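Local structure of probable acetolactate synthase isozyme III (Small subunit) (Nitrosomonas europaea ATCC 19718, 2PC6) at residues I7-E12 with S46-V51; E85-L90 with S131-F136; M89-R94 with L146-T151; V93-K98 with E120-E125. The protein is probably the regulatory small subunit of a multisubunit enzyme, built from two ACT-type domains and seen here as a dimer with bound calcium. All blocks are in the same frame, centred on the assembly; numbering follows the deposited sequence.

Interaction 1. Residues I7-E12 with S46-V51; sequences ISLLME and SRMTLV
Ile7, Leu9 and Met11 face Leu50, Met48 and Ser46 as antiparallel hydrogen-bonded pairs, and in each pair both N-H groups and both carbonyls are spent on the partner. The bonds are short: Leu9 N reaches Met48 O at 2.7 Å, and Ser46 N reaches Met11 O at 2.6 Å. Between the rungs the carbonyls also take CA-H contacts, as from Ser8 CA to Met48 O at 3.3 Å. The backbone of Ser8 and Leu10 is satisfied on the other flank, by Ile76 and by Val73 and Lys74 of strand 72-77, while Arg47 bonds to Ala38.

Beside Leu10 and Thr49 on one face, Arg47 grips Ser8 side-on: NH2 and NE both donate to Ser8 OG, at 3.0 and 3.1 Å, and the hydroxyl oxygen lies close to the guanidinium plane. The bend at chi2 (83°) turns CD off the chain's outward course. The remaining nitrogen, NH1, forms a salt bridge with Glu147 of the second subunit, so this charged group is held from two sides.

The other face, apart from Ser46, is apolar. Leu9 and Met48 run side by side, with Leu9 CD1 3.6 Å from Met48 CB. The selenium of Met11 (both methionines are modelled as selenomethionine), SE, sits 3.6 Å from Met48 CE. Helix 17-28 covers this layer, with Leu18 and Val21 against Met48 and Phe25 against Leu50. Strands 3-12 and 45-54 are the two inner strands of a four-stranded sheet ordered 2-3-1-4, the ferredoxin-like core of an ACT domain.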
loop_
_atom_site.group_PDB
_atom_site.type_symbol
_atom_site.label_atom_id
_atom_site.label_comp_id
_atom_site.label_asym_id
_atom_site.label_seq_id
_atom_site.Cartn_x
_atom_site.Cartn_y
_atom_site.Cartn_z
ATOM N N ILE A 7 4.310 10.853 6.952
ATOM C CA ILE A 7 3.917 10.543 8.321
ATOM C C ILE A 7 3.710 9.015 8.527
ATOM O O ILE A 7 3.041 8.317 7.731
ATOM C CB ILE A 7 2.677 11.338 8.730
ATOM C CG1 ILE A 7 3.083 12.765 9.092
ATOM C CG2 ILE A 7 2.071 10.759 9.939
ATOM C CD1 ILE A 7 2.756 13.790 8.074
ATOM N N SER A 8 4.316 8.534 9.609
ATOM C CA SER A 8 4.296 7.154 10.018
ATOM C C SER A 8 3.608 7.057 11.369
ATOM O O SER A 8 3.944 7.795 12.307
ATOM C CB SER A 8 5.729 6.723 10.225
ATOM O OG SER A 8 5.965 5.481 9.607
ATOM N N LEU A 9 2.657 6.146 11.507
ATOM C CA LEU A 9 2.012 6.031 12.797
ATOM C C LEU A 9 1.580 4.619 13.157
ATOM O O LEU A 9 1.368 3.766 12.285
ATOM C CB LEU A 9 0.896 7.072 12.964
ATOM C CG LEU A 9 -0.184 7.261 11.908
ATOM C CD1 LEU A 9 -1.290 6.306 12.260
ATOM C CD2 LEU A 9 -0.747 8.673 11.937
ATOM N N LEU A 10 1.558 4.389 14.467
ATOM C CA LEU A 10 1.062 3.190 15.055
ATOM C C LEU A 10 -0.374 3.426 15.528
ATOM O O LEU A 10 -0.683 4.413 16.205
ATOM C CB LEU A 10 1.943 2.769 16.233
ATOM C CG LEU A 10 3.202 1.902 16.032
ATOM C CD1 LEU A 10 3.803 1.563 17.367
ATOM C CD2 LEU A 10 2.995 0.611 15.203
HETATM N N MSE A 11 -1.266 2.523 15.172
HETATM C CA MSE A 11 -2.600 2.647 15.704
HETATM C C MSE A 11 -3.307 1.369 16.006
HETATM O O MSE A 11 -3.001 0.325 15.435
HETATM C CB MSE A 11 -3.465 3.517 14.817
HETATM C CG MSE A 11 -3.298 3.332 13.349
HETATM SE SE MSE A 11 -5.045 3.841 12.728
HETATM C CE MSE A 11 -5.822 2.008 12.094
ATOM N N GLU A 12 -4.243 1.481 16.944
ATOM C CA GLU A 12 -5.193 0.429 17.284
ATOM C C GLU A 12 -5.807 -0.196 16.037
ATOM O O GLU A 12 -6.528 0.469 15.286
ATOM C CB GLU A 12 -6.308 0.987 18.180
ATOM C CG GLU A 12 -5.853 1.722 19.483
ATOM C CD GLU A 12 -5.120 0.836 20.529
ATOM O OE1 GLU A 12 -4.712 -0.323 20.249
ATOM O OE2 GLU A 12 -4.945 1.324 21.661
ATOM N N SER A 46 -1.667 -1.498 14.100
ATOM C CA SER A 46 -1.366 -1.376 12.680
ATOM C C SER A 46 -0.416 -0.230 12.447
ATOM O O SER A 46 -0.318 0.671 13.264
ATOM C CB SER A 46 -2.665 -1.164 11.895
ATOM O OG SER A 46 -3.438 -2.367 11.851
ATOM N N ARG A 47 0.284 -0.269 11.321
ATOM C CA ARG A 47 1.290 0.739 10.982
ATOM C C ARG A 47 0.781 1.485 9.774
ATOM O O ARG A 47 0.454 0.915 8.740
ATOM C CB ARG A 47 2.649 0.073 10.687
ATOM C CG ARG A 47 3.760 0.977 10.093
ATOM C CD ARG A 47 4.451 1.733 11.198
ATOM N NE ARG A 47 5.554 2.605 10.768
ATOM C CZ ARG A 47 6.833 2.430 11.111
ATOM N NH1 ARG A 47 7.204 1.396 11.850
ATOM N NH2 ARG A 47 7.751 3.290 10.714
HETATM N N MSE A 48 0.669 2.781 9.911
HETATM C CA MSE A 48 0.172 3.537 8.805
HETATM C C MSE A 48 1.267 4.413 8.302
HETATM O O MSE A 48 1.986 5.043 9.083
HETATM C CB MSE A 48 -1.005 4.388 9.223
HETATM C CG MSE A 48 -1.569 5.231 8.103
HETATM SE SE MSE A 48 -3.199 6.208 8.702
HETATM C CE MSE A 48 -4.323 4.646 9.281
ATOM N N THR A 49 1.370 4.456 6.985
ATOM C CA THR A 49 2.228 5.400 6.340
ATOM C C THR A 49 1.345 6.279 5.479
ATOM O O THR A 49 0.697 5.807 4.554
ATOM C CB THR A 49 3.289 4.706 5.469
ATOM O OG1 THR A 49 3.982 3.730 6.261
ATOM C CG2 THR A 49 4.249 5.714 4.966
ATOM N N LEU A 50 1.366 7.558 5.784
ATOM C CA LEU A 50 0.574 8.501 5.101
ATOM C C LEU A 50 1.452 9.619 4.489
ATOM O O LEU A 50 2.390 10.121 5.133
ATOM C CB LEU A 50 -0.350 9.083 6.148
ATOM C CG LEU A 50 -1.428 10.040 5.738
ATOM C CD1 LEU A 50 -2.349 10.064 6.912
ATOM C CD2 LEU A 50 -0.819 11.426 5.489
ATOM N N VAL A 51 1.158 10.007 3.254
ATOM C CA VAL A 51 1.887 11.090 2.626
ATOM C C VAL A 51 0.957 12.274 2.503
ATOM O O VAL A 51 -0.149 12.145 1.989
ATOM C CB VAL A 51 2.380 10.723 1.209
ATOM C CG1 VAL A 51 2.964 11.941 0.520
ATOM C CG2 VAL A 51 3.368 9.589 1.268
#

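Interaction 2. Residues E85-L90 with S131-F136; sequences ERELML and SKLDGF
Glu87 meets Leu133 through its aliphatic part. Its CB lies 3.3 Å from Leu133 CD2, and because the chain is extended beyond CG the same methyl also touches CG, CD and OE1, the last at 3.6 Å; the two side chains pass at a slant. The acid therefore runs over the leucine to a polar end beyond it, where OE2 forms a salt bridge with Arg150 NE. Arg150 uses its NH2 on Asp134 of the helix, so one guanidinium serves both acids and probably offsets their mutual repulsion.

At Leu88 the side chain turns away from the helix, and Leu133 CD2 comes no nearer than 4.4 Å to Leu88 N.

Met89 points back to the helix and carries the rest of the contact. Its CG and SE run straight out, then chi3 (71°) brings Met89 CE to 3.7 Å from Leu133 CG. The two side chains pass alongside, running opposite ways, and the same CE approaches Phe136 CD2 obliquely at 4.0 Å.

Between the two segments the contact is van der Waals packing, the acids being linked through Arg150; the axes of these short segments come within 9.2 Å and run 32° apart. Strand 83-94 lies between strands 121-128 and 145-157, with helix 130-139 over its Glu87 and Met89 face; Phe136 continues to an edge-to-face contact with Phe110, while Leu88 packs against Thr127 of the second subunit.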
loop_
_atom_site.group_PDB
_atom_site.type_symbol
_atom_site.label_atom_id
_atom_site.label_comp_id
_atom_site.label_asym_id
_atom_site.label_seq_id
_atom_site.Cartn_x
_atom_site.Cartn_y
_atom_site.Cartn_z
ATOM N N GLU A 85 12.108 4.263 1.821
ATOM C CA GLU A 85 10.744 4.068 1.373
ATOM C C GLU A 85 10.695 3.287 0.083
ATOM O O GLU A 85 11.627 3.348 -0.733
ATOM C CB GLU A 85 9.917 5.380 1.331
ATOM C CG GLU A 85 10.390 6.363 0.303
ATOM C CD GLU A 85 9.819 6.117 -1.105
ATOM O OE1 GLU A 85 8.752 5.440 -1.236
ATOM O OE2 GLU A 85 10.452 6.617 -2.080
ATOM N N ARG A 86 9.601 2.531 -0.047
ATOM C CA ARG A 86 9.316 1.735 -1.227
ATOM C C ARG A 86 7.865 1.783 -1.518
ATOM O O ARG A 86 7.038 1.930 -0.622
ATOM C CB ARG A 86 9.769 0.275 -1.077
ATOM C CG ARG A 86 11.296 0.108 -1.029
ATOM C CD ARG A 86 11.951 0.641 -2.281
ATOM N NE ARG A 86 13.391 0.306 -2.336
ATOM C CZ ARG A 86 14.331 1.073 -1.786
ATOM N NH1 ARG A 86 13.951 2.175 -1.156
ATOM N NH2 ARG A 86 15.638 0.748 -1.833
ATOM N N GLU A 87 7.550 1.697 -2.794
ATOM C CA GLU A 87 6.181 1.573 -3.178
ATOM C C GLU A 87 6.077 0.436 -4.156
ATOM O O GLU A 87 7.037 0.142 -4.881
ATOM C CB GLU A 87 5.762 2.861 -3.844
ATOM C CG GLU A 87 4.248 2.992 -3.979
ATOM C CD GLU A 87 3.869 4.379 -4.492
ATOM O OE1 GLU A 87 4.806 5.239 -4.674
ATOM O OE2 GLU A 87 2.642 4.602 -4.703
ATOM N N LEU A 88 4.922 -0.209 -4.179
ATOM C CA LEU A 88 4.632 -1.186 -5.225
ATOM C C LEU A 88 3.537 -0.693 -6.169
ATOM O O LEU A 88 2.569 -0.057 -5.768
ATOM C CB LEU A 88 4.279 -2.561 -4.624
ATOM C CG LEU A 88 3.985 -3.710 -5.619
ATOM C CD1 LEU A 88 4.458 -5.034 -5.076
ATOM C CD2 LEU A 88 2.518 -3.777 -5.771
HETATM N N MSE A 89 3.686 -1.008 -7.430
HETATM C CA MSE A 89 2.741 -0.596 -8.424
HETATM C C MSE A 89 2.509 -1.700 -9.446
HETATM O O MSE A 89 3.436 -2.385 -9.895
HETATM C CB MSE A 89 3.256 0.661 -9.087
HETATM C CG MSE A 89 2.523 1.058 -10.301
HETATM SE SE MSE A 89 3.167 2.830 -10.929
HETATM C CE MSE A 89 4.933 2.292 -11.590
ATOM N N LEU A 90 1.248 -1.827 -9.815
ATOM C CA LEU A 90 0.778 -2.666 -10.895
ATOM C C LEU A 90 0.193 -1.784 -12.026
ATOM O O LEU A 90 -0.802 -1.055 -11.822
ATOM C CB LEU A 90 -0.321 -3.576 -10.347
ATOM C CG LEU A 90 -0.095 -5.066 -10.090
ATOM C CD1 LEU A 90 1.285 -5.433 -9.570
ATOM C CD2 LEU A 90 -1.177 -5.578 -9.171
ATOM N N SER A 131 10.462 8.150 -7.028
ATOM C CA SER A 131 10.945 8.674 -8.296
ATOM C C SER A 131 11.109 7.606 -9.342
ATOM O O SER A 131 10.866 7.872 -10.510
ATOM C CB SER A 131 12.206 9.565 -8.173
ATOM O OG SER A 131 13.257 8.879 -7.562
ATOM N N LYS A 132 11.482 6.404 -8.935
ATOM C CA LYS A 132 11.585 5.315 -9.872
ATOM C C LYS A 132 10.220 5.051 -10.498
ATOM O O LYS A 132 10.127 4.888 -11.712
ATOM C CB LYS A 132 12.102 4.046 -9.189
ATOM C CG LYS A 132 12.845 3.111 -10.117
ATOM C CD LYS A 132 12.299 1.667 -10.031
ATOM C CE LYS A 132 13.406 0.570 -10.177
ATOM N NZ LYS A 132 12.853 -0.854 -9.915
ATOM N N LEU A 133 9.171 5.006 -9.678
ATOM C CA LEU A 133 7.837 4.645 -10.177
ATOM C C LEU A 133 7.301 5.771 -11.002
ATOM O O LEU A 133 6.693 5.527 -12.046
ATOM C CB LEU A 133 6.839 4.340 -9.056
ATOM C CG LEU A 133 6.770 2.924 -8.429
ATOM C CD1 LEU A 133 8.109 2.272 -8.199
ATOM C CD2 LEU A 133 5.940 2.911 -7.115
ATOM N N ASP A 134 7.547 6.999 -10.546
ATOM C CA ASP A 134 7.208 8.157 -11.348
ATOM C C ASP A 134 7.975 8.180 -12.691
ATOM O O ASP A 134 7.416 8.602 -13.711
ATOM C CB ASP A 134 7.393 9.472 -10.567
ATOM C CG ASP A 134 6.394 9.634 -9.426
ATOM O OD1 ASP A 134 5.635 8.719 -9.099
ATOM O OD2 ASP A 134 6.339 10.682 -8.828
ATOM N N GLY A 135 9.228 7.717 -12.704
ATOM C CA GLY A 135 10.043 7.709 -13.924
ATOM C C GLY A 135 9.518 6.708 -14.941
ATOM O O GLY A 135 9.519 6.961 -16.172
ATOM N N PHE A 136 9.062 5.568 -14.429
ATOM C CA PHE A 136 8.348 4.625 -15.237
ATOM C C PHE A 136 7.126 5.264 -15.895
ATOM O O PHE A 136 6.954 5.142 -17.087
ATOM C CB PHE A 136 7.892 3.430 -14.433
ATOM C CG PHE A 136 7.324 2.345 -15.295
ATOM C CD1 PHE A 136 8.174 1.477 -15.985
ATOM C CD2 PHE A 136 5.938 2.228 -15.486
ATOM C CE1 PHE A 136 7.690 0.475 -16.833
ATOM C CE2 PHE A 136 5.420 1.240 -16.301
ATOM C CZ PHE A 136 6.332 0.326 -16.981
#

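Interaction 3. Residues M89-R94 with L146-T151; sequences MLVKVR and LEIART
Leu90 and Ala149 form the regular part of an antiparallel ladder: Leu90 N to Ala149 O is 2.6 Å and the return bond is similar. One step on, Lys92 N donates to Glu147 O, but Lys92 O faces two N-H groups, Leu146 N at 2.7 Å and Glu147 N in a weak bond at 3.4 Å. Two residues opposite one is a classic beta bulge; Leu146 and Glu147 both face Lys92, and the CA of Leu146 lies nearest that of Val93.

Charge follows the same pair. The side chains of Lys92 and Glu147 run alongside in one direction and close a salt bridge from Lys92 NZ to Glu147 OE2 at 2.8 Å, the ammonium arriving nearly along the C-O axis. Lys92 NZ is also hydrogen-bonded to Ser157 O and Gly159 O of the second subunit, so the ammonium is held at the subunit interface.

The apolar contacts gather around Leu146 at one end, its CD1 3.7 Å from Lys92 CG. The same methyl stands 3.9 Å above the guanidinium plane of Arg94, offset toward the rim; Arg94 spends NH1 on Glu120 O, and its NH2 forms a salt bridge with Glu160 of the second subunit. Farther along, the side chains of Val91 and Ile148 lie alongside each other, Val91 CG1 3.9 Å from Ile148 CG1.

Strand 145-157 borders the central strand 83-94, whose other neighbour is 121-128. Leu137 of helix 130-139 rests on Met89 and Ile148, whereas Ala149, on the reverse face, meets Leu156 of the second subunit.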
loop_
_atom_site.group_PDB
_atom_site.type_symbol
_atom_site.label_atom_id
_atom_site.label_comp_id
_atom_site.label_asym_id
_atom_site.label_seq_id
_atom_site.Cartn_x
_atom_site.Cartn_y
_atom_site.Cartn_z
HETATM N N MSE A 89 3.686 -1.008 -7.430
HETATM C CA MSE A 89 2.741 -0.596 -8.424
HETATM C C MSE A 89 2.509 -1.700 -9.446
HETATM O O MSE A 89 3.436 -2.385 -9.895
HETATM C CB MSE A 89 3.256 0.661 -9.087
HETATM C CG MSE A 89 2.523 1.058 -10.301
HETATM SE SE MSE A 89 3.167 2.830 -10.929
HETATM C CE MSE A 89 4.933 2.292 -11.590
ATOM N N LEU A 90 1.248 -1.827 -9.815
ATOM C CA LEU A 90 0.778 -2.666 -10.895
ATOM C C LEU A 90 0.193 -1.784 -12.026
ATOM O O LEU A 90 -0.802 -1.055 -11.822
ATOM C CB LEU A 90 -0.321 -3.576 -10.347
ATOM C CG LEU A 90 -0.095 -5.066 -10.090
ATOM C CD1 LEU A 90 1.285 -5.433 -9.570
ATOM C CD2 LEU A 90 -1.177 -5.578 -9.171
ATOM N N VAL A 91 0.785 -1.896 -13.215
ATOM C CA VAL A 91 0.405 -1.113 -14.377
ATOM C C VAL A 91 -0.054 -2.056 -15.473
ATOM O O VAL A 91 0.755 -2.865 -15.991
ATOM C CB VAL A 91 1.632 -0.391 -14.936
ATOM C CG1 VAL A 91 1.211 0.558 -15.988
ATOM C CG2 VAL A 91 2.306 0.337 -13.844
ATOM N N LYS A 92 -1.325 -1.962 -15.858
ATOM C CA LYS A 92 -1.804 -2.795 -16.972
ATOM C C LYS A 92 -1.766 -1.970 -18.248
ATOM O O LYS A 92 -2.345 -0.902 -18.293
ATOM C CB LYS A 92 -3.206 -3.346 -16.683
ATOM C CG LYS A 92 -3.894 -3.989 -17.855
ATOM C CD LYS A 92 -5.365 -4.366 -17.529
ATOM C CE LYS A 92 -5.399 -5.343 -16.355
ATOM N NZ LYS A 92 -6.783 -5.646 -15.911
ATOM N N VAL A 93 -1.073 -2.473 -19.265
ATOM C CA VAL A 93 -0.765 -1.723 -20.463
ATOM C C VAL A 93 -1.190 -2.499 -21.683
ATOM O O VAL A 93 -1.106 -3.730 -21.719
ATOM C CB VAL A 93 0.776 -1.439 -20.623
ATOM C CG1 VAL A 93 1.257 -0.433 -19.616
ATOM C CG2 VAL A 93 1.608 -2.772 -20.545
ATOM N N ARG A 94 -1.650 -1.754 -22.675
ATOM C CA ARG A 94 -2.007 -2.250 -23.957
ATOM C C ARG A 94 -0.686 -2.554 -24.640
ATOM O O ARG A 94 0.218 -1.724 -24.646
ATOM C CB ARG A 94 -2.781 -1.133 -24.674
ATOM C CG ARG A 94 -3.075 -1.305 -26.174
ATOM C CD ARG A 94 -3.932 -2.527 -26.499
ATOM N NE ARG A 94 -5.279 -2.546 -25.935
ATOM C CZ ARG A 94 -5.752 -3.532 -25.181
ATOM N NH1 ARG A 94 -4.960 -4.552 -24.864
ATOM N NH2 ARG A 94 -6.996 -3.503 -24.721
ATOM N N LEU A 146 -3.798 1.054 -19.441
ATOM C CA LEU A 146 -5.220 0.704 -19.262
ATOM C C LEU A 146 -5.763 1.023 -17.869
ATOM O O LEU A 146 -6.873 1.557 -17.740
ATOM C CB LEU A 146 -5.494 -0.754 -19.606
ATOM C CG LEU A 146 -5.201 -1.166 -21.040
ATOM C CD1 LEU A 146 -5.149 -2.672 -21.120
ATOM C CD2 LEU A 146 -6.297 -0.609 -21.928
ATOM N N GLU A 147 -4.994 0.669 -16.837
ATOM C CA GLU A 147 -5.276 1.066 -15.433
ATOM C C GLU A 147 -4.013 0.785 -14.602
ATOM O O GLU A 147 -3.094 0.130 -15.069
ATOM C CB GLU A 147 -6.488 0.317 -14.856
ATOM C CG GLU A 147 -6.278 -1.168 -14.897
ATOM C CD GLU A 147 -7.450 -1.987 -14.396
ATOM O OE1 GLU A 147 -8.397 -1.445 -13.789
ATOM O OE2 GLU A 147 -7.422 -3.218 -14.625
ATOM N N ILE A 148 -4.003 1.262 -13.377
ATOM C CA ILE A 148 -2.836 1.248 -12.497
ATOM C C ILE A 148 -3.313 1.054 -11.053
ATOM O O ILE A 148 -4.297 1.662 -10.647
ATOM C CB ILE A 148 -2.125 2.619 -12.575
ATOM C CG1 ILE A 148 -1.166 2.651 -13.747
ATOM C CG2 ILE A 148 -1.392 2.995 -11.267
ATOM C CD1 ILE A 148 -0.488 4.048 -13.816
ATOM N N ALA A 149 -2.622 0.194 -10.301
ATOM C CA ALA A 149 -2.869 0.016 -8.880
ATOM C C ALA A 149 -1.533 0.057 -8.172
ATOM O O ALA A 149 -0.616 -0.728 -8.428
ATOM C CB ALA A 149 -3.608 -1.247 -8.593
ATOM N N ARG A 150 -1.482 0.999 -7.253
ATOM C CA ARG A 150 -0.284 1.559 -6.734
ATOM C C ARG A 150 -0.554 1.654 -5.261
ATOM O O ARG A 150 -1.570 2.223 -4.849
ATOM C CB ARG A 150 -0.117 2.922 -7.385
ATOM C CG ARG A 150 0.918 3.806 -6.783
ATOM C CD ARG A 150 1.119 5.032 -7.637
ATOM N NE ARG A 150 2.324 5.716 -7.200
ATOM C CZ ARG A 150 3.048 6.519 -7.975
ATOM N NH1 ARG A 150 2.678 6.735 -9.234
ATOM N NH2 ARG A 150 4.158 7.087 -7.506
ATOM N N THR A 151 0.342 1.057 -4.469
ATOM C CA THR A 151 0.068 0.730 -3.058
ATOM C C THR A 151 0.252 1.883 -2.114
ATOM O O THR A 151 -0.067 1.737 -0.920
ATOM C CB THR A 151 1.002 -0.345 -2.442
ATOM O OG1 THR A 151 2.377 0.075 -2.556
ATOM C CG2 THR A 151 0.786 -1.664 -3.059
#

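Interaction 4. Residues V93-K98 with E120-E125; sequences VRAVGK and ELYTIE
Val93 and Tyr122 pair as an antiparallel rung at the end of the two inner strands of a ferredoxin-like, ACT-type sheet, just where strand 83-94 gives way to the turn into helix 98-109.

Backbone bonds come first. Val93 N donates to Tyr122 O at 2.9 Å, and Tyr122 N returns a bond to Val93 O at 3.0 Å. Arg94 and Leu121 follow as a non-hydrogen-bonded pair. Past the strand end, Ala95 N still reaches Glu120 O at 2.7 Å, carrying the pairing one step into the loop.

Apolar packing lies on the face of Val93 and Tyr122. CG2 of Val93, set between the backbone N and the carbonyl carbon, touches Tyr122 CB at 3.7 Å from near the plane of the ring, at its edge. It also meets Ile124 CD1 at 4.0 Å. Farther out, Ala95 CB lies against Tyr122 CD2 at 3.7 Å, an oblique approach to the ring. Met103 of helix 98-109 covers both Val93 and Tyr122. At the more open end Val96 CG1 slants across Glu120, 3.9 Å from its CB.

The side-chain polar contact belongs to Arg94, which is bent at chi2 (61°) and chi3 (62°), turning CD and then NE off a straight course; the edge of the guanidinium meets Glu120 O. That oxygen takes two donors from opposite faces of its carbonyl plane: Ala95 N from one, and from the other Arg94 NH1, 2.7 Å away, with the oxygen only 2° out of the guanidinium plane.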
loop_
_atom_site.group_PDB
_atom_site.type_symbol
_atom_site.label_atom_id
_atom_site.label_comp_id
_atom_site.label_asym_id
_atom_site.label_seq_id
_atom_site.Cartn_x
_atom_site.Cartn_y
_atom_site.Cartn_z
ATOM N N VAL A 93 -1.073 -2.473 -19.265
ATOM C CA VAL A 93 -0.765 -1.723 -20.463
ATOM C C VAL A 93 -1.190 -2.499 -21.683
ATOM O O VAL A 93 -1.106 -3.730 -21.719
ATOM C CB VAL A 93 0.776 -1.439 -20.623
ATOM C CG1 VAL A 93 1.257 -0.433 -19.616
ATOM C CG2 VAL A 93 1.608 -2.772 -20.545
ATOM N N ARG A 94 -1.650 -1.754 -22.675
ATOM C CA ARG A 94 -2.007 -2.250 -23.957
ATOM C C ARG A 94 -0.686 -2.554 -24.640
ATOM O O ARG A 94 0.218 -1.724 -24.646
ATOM C CB ARG A 94 -2.781 -1.133 -24.674
ATOM C CG ARG A 94 -3.075 -1.305 -26.174
ATOM C CD ARG A 94 -3.932 -2.527 -26.499
ATOM N NE ARG A 94 -5.279 -2.546 -25.935
ATOM C CZ ARG A 94 -5.752 -3.532 -25.181
ATOM N NH1 ARG A 94 -4.960 -4.552 -24.864
ATOM N NH2 ARG A 94 -6.996 -3.503 -24.721
ATOM N N ALA A 95 -0.547 -3.750 -25.194
ATOM C CA ALA A 95 0.717 -4.120 -25.770
ATOM C C ALA A 95 0.487 -4.969 -26.999
ATOM O O ALA A 95 0.388 -6.183 -26.891
ATOM C CB ALA A 95 1.633 -4.843 -24.723
ATOM N N VAL A 96 0.417 -4.307 -28.153
ATOM C CA VAL A 96 0.244 -4.960 -29.438
ATOM C C VAL A 96 1.293 -4.466 -30.456
ATOM O O VAL A 96 1.719 -3.294 -30.415
ATOM C CB VAL A 96 -1.234 -4.818 -29.979
ATOM C CG1 VAL A 96 -2.240 -4.604 -28.828
ATOM C CG2 VAL A 96 -1.374 -3.691 -31.001
ATOM N N GLY A 97 1.699 -5.377 -31.355
ATOM C CA GLY A 97 2.783 -5.166 -32.314
ATOM C C GLY A 97 4.074 -4.716 -31.667
ATOM O O GLY A 97 4.556 -5.281 -30.654
ATOM N N LYS A 98 4.651 -3.670 -32.237
ATOM C CA LYS A 98 5.958 -3.248 -31.784
ATOM C C LYS A 98 5.915 -2.766 -30.325
ATOM O O LYS A 98 6.939 -2.718 -29.658
ATOM C CB LYS A 98 6.635 -2.259 -32.772
ATOM C CG LYS A 98 5.914 -0.928 -33.063
ATOM N N GLU A 120 -2.559 -9.128 -26.240
ATOM C CA GLU A 120 -2.736 -7.703 -26.456
ATOM C C GLU A 120 -2.429 -6.887 -25.220
ATOM O O GLU A 120 -2.479 -5.658 -25.253
ATOM C CB GLU A 120 -4.171 -7.421 -26.881
ATOM C CG GLU A 120 -4.562 -7.958 -28.271
ATOM C CD GLU A 120 -4.969 -9.444 -28.287
ATOM O OE1 GLU A 120 -5.383 -9.953 -27.223
ATOM O OE2 GLU A 120 -4.882 -10.098 -29.375
ATOM N N LEU A 121 -2.145 -7.550 -24.105
ATOM C CA LEU A 121 -1.789 -6.793 -22.896
ATOM C C LEU A 121 -0.705 -7.376 -21.973
ATOM O O LEU A 121 -0.378 -8.560 -22.041
ATOM C CB LEU A 121 -3.050 -6.404 -22.130
ATOM C CG LEU A 121 -3.778 -7.348 -21.202
ATOM C CD1 LEU A 121 -3.001 -7.580 -19.874
ATOM C CD2 LEU A 121 -5.150 -6.720 -20.897
ATOM N N TYR A 122 -0.144 -6.523 -21.121
ATOM C CA TYR A 122 0.735 -6.964 -20.053
ATOM C C TYR A 122 0.289 -6.310 -18.764
ATOM O O TYR A 122 -0.131 -5.127 -18.776
ATOM C CB TYR A 122 2.146 -6.474 -20.293
ATOM C CG TYR A 122 2.941 -7.093 -21.421
ATOM C CD1 TYR A 122 2.861 -8.447 -21.714
ATOM C CD2 TYR A 122 3.845 -6.317 -22.136
ATOM C CE1 TYR A 122 3.642 -8.991 -22.685
ATOM C CE2 TYR A 122 4.613 -6.843 -23.108
ATOM C CZ TYR A 122 4.507 -8.179 -23.386
ATOM O OH TYR A 122 5.292 -8.706 -24.362
ATOM N N THR A 123 0.420 -7.029 -17.647
ATOM C CA THR A 123 0.374 -6.351 -16.382
ATOM C C THR A 123 1.749 -6.386 -15.786
ATOM O O THR A 123 2.295 -7.467 -15.579
ATOM C CB THR A 123 -0.641 -6.926 -15.450
ATOM O OG1 THR A 123 -1.912 -6.713 -16.032
ATOM C CG2 THR A 123 -0.648 -6.159 -14.132
ATOM N N ILE A 124 2.316 -5.202 -15.541
ATOM C CA ILE A 124 3.709 -5.065 -15.049
ATOM C C ILE A 124 3.782 -4.713 -13.571
ATOM O O ILE A 124 3.091 -3.818 -13.119
ATOM C CB ILE A 124 4.468 -3.995 -15.874
ATOM C CG1 ILE A 124 4.421 -4.376 -17.371
ATOM C CG2 ILE A 124 5.912 -3.889 -15.412
ATOM C CD1 ILE A 124 4.880 -3.292 -18.352
ATOM N N GLU A 125 4.631 -5.417 -12.824
ATOM C CA GLU A 125 4.806 -5.154 -11.412
ATOM C C GLU A 125 6.111 -4.393 -11.182
ATOM O O GLU A 125 7.173 -4.845 -11.606
ATOM C CB GLU A 125 4.854 -6.473 -10.701
ATOM C CG GLU A 125 5.004 -6.385 -9.207
ATOM C CD GLU A 125 5.773 -7.587 -8.663
ATOM O OE1 GLU A 125 5.306 -8.773 -8.702
ATOM O OE2 GLU A 125 6.898 -7.333 -8.190
#

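Overall arrangement
From the N terminus, interaction 1 closes first, joining strands 3-12 and 45-54 and closing a loop that holds helix 17-28 and strand 34-39 in the first ACT-type domain, before any of the others opens. The second domain repeats the plan with strand 83-94 as the shared element. Interaction 4 closes the shortest loop there, around helix 98-109 and strand 113-118, and nests inside the loop closed by interaction 2, which brings in helix 130-139. Interaction 3 starts from the same strand and adds strand 145-157. Interactions 2 and 3 share Met89 and Leu90, and 3 and 4 share Val93 and Arg94. Interaction 1 lies apart, its centre about 25 Å from that of interaction 3.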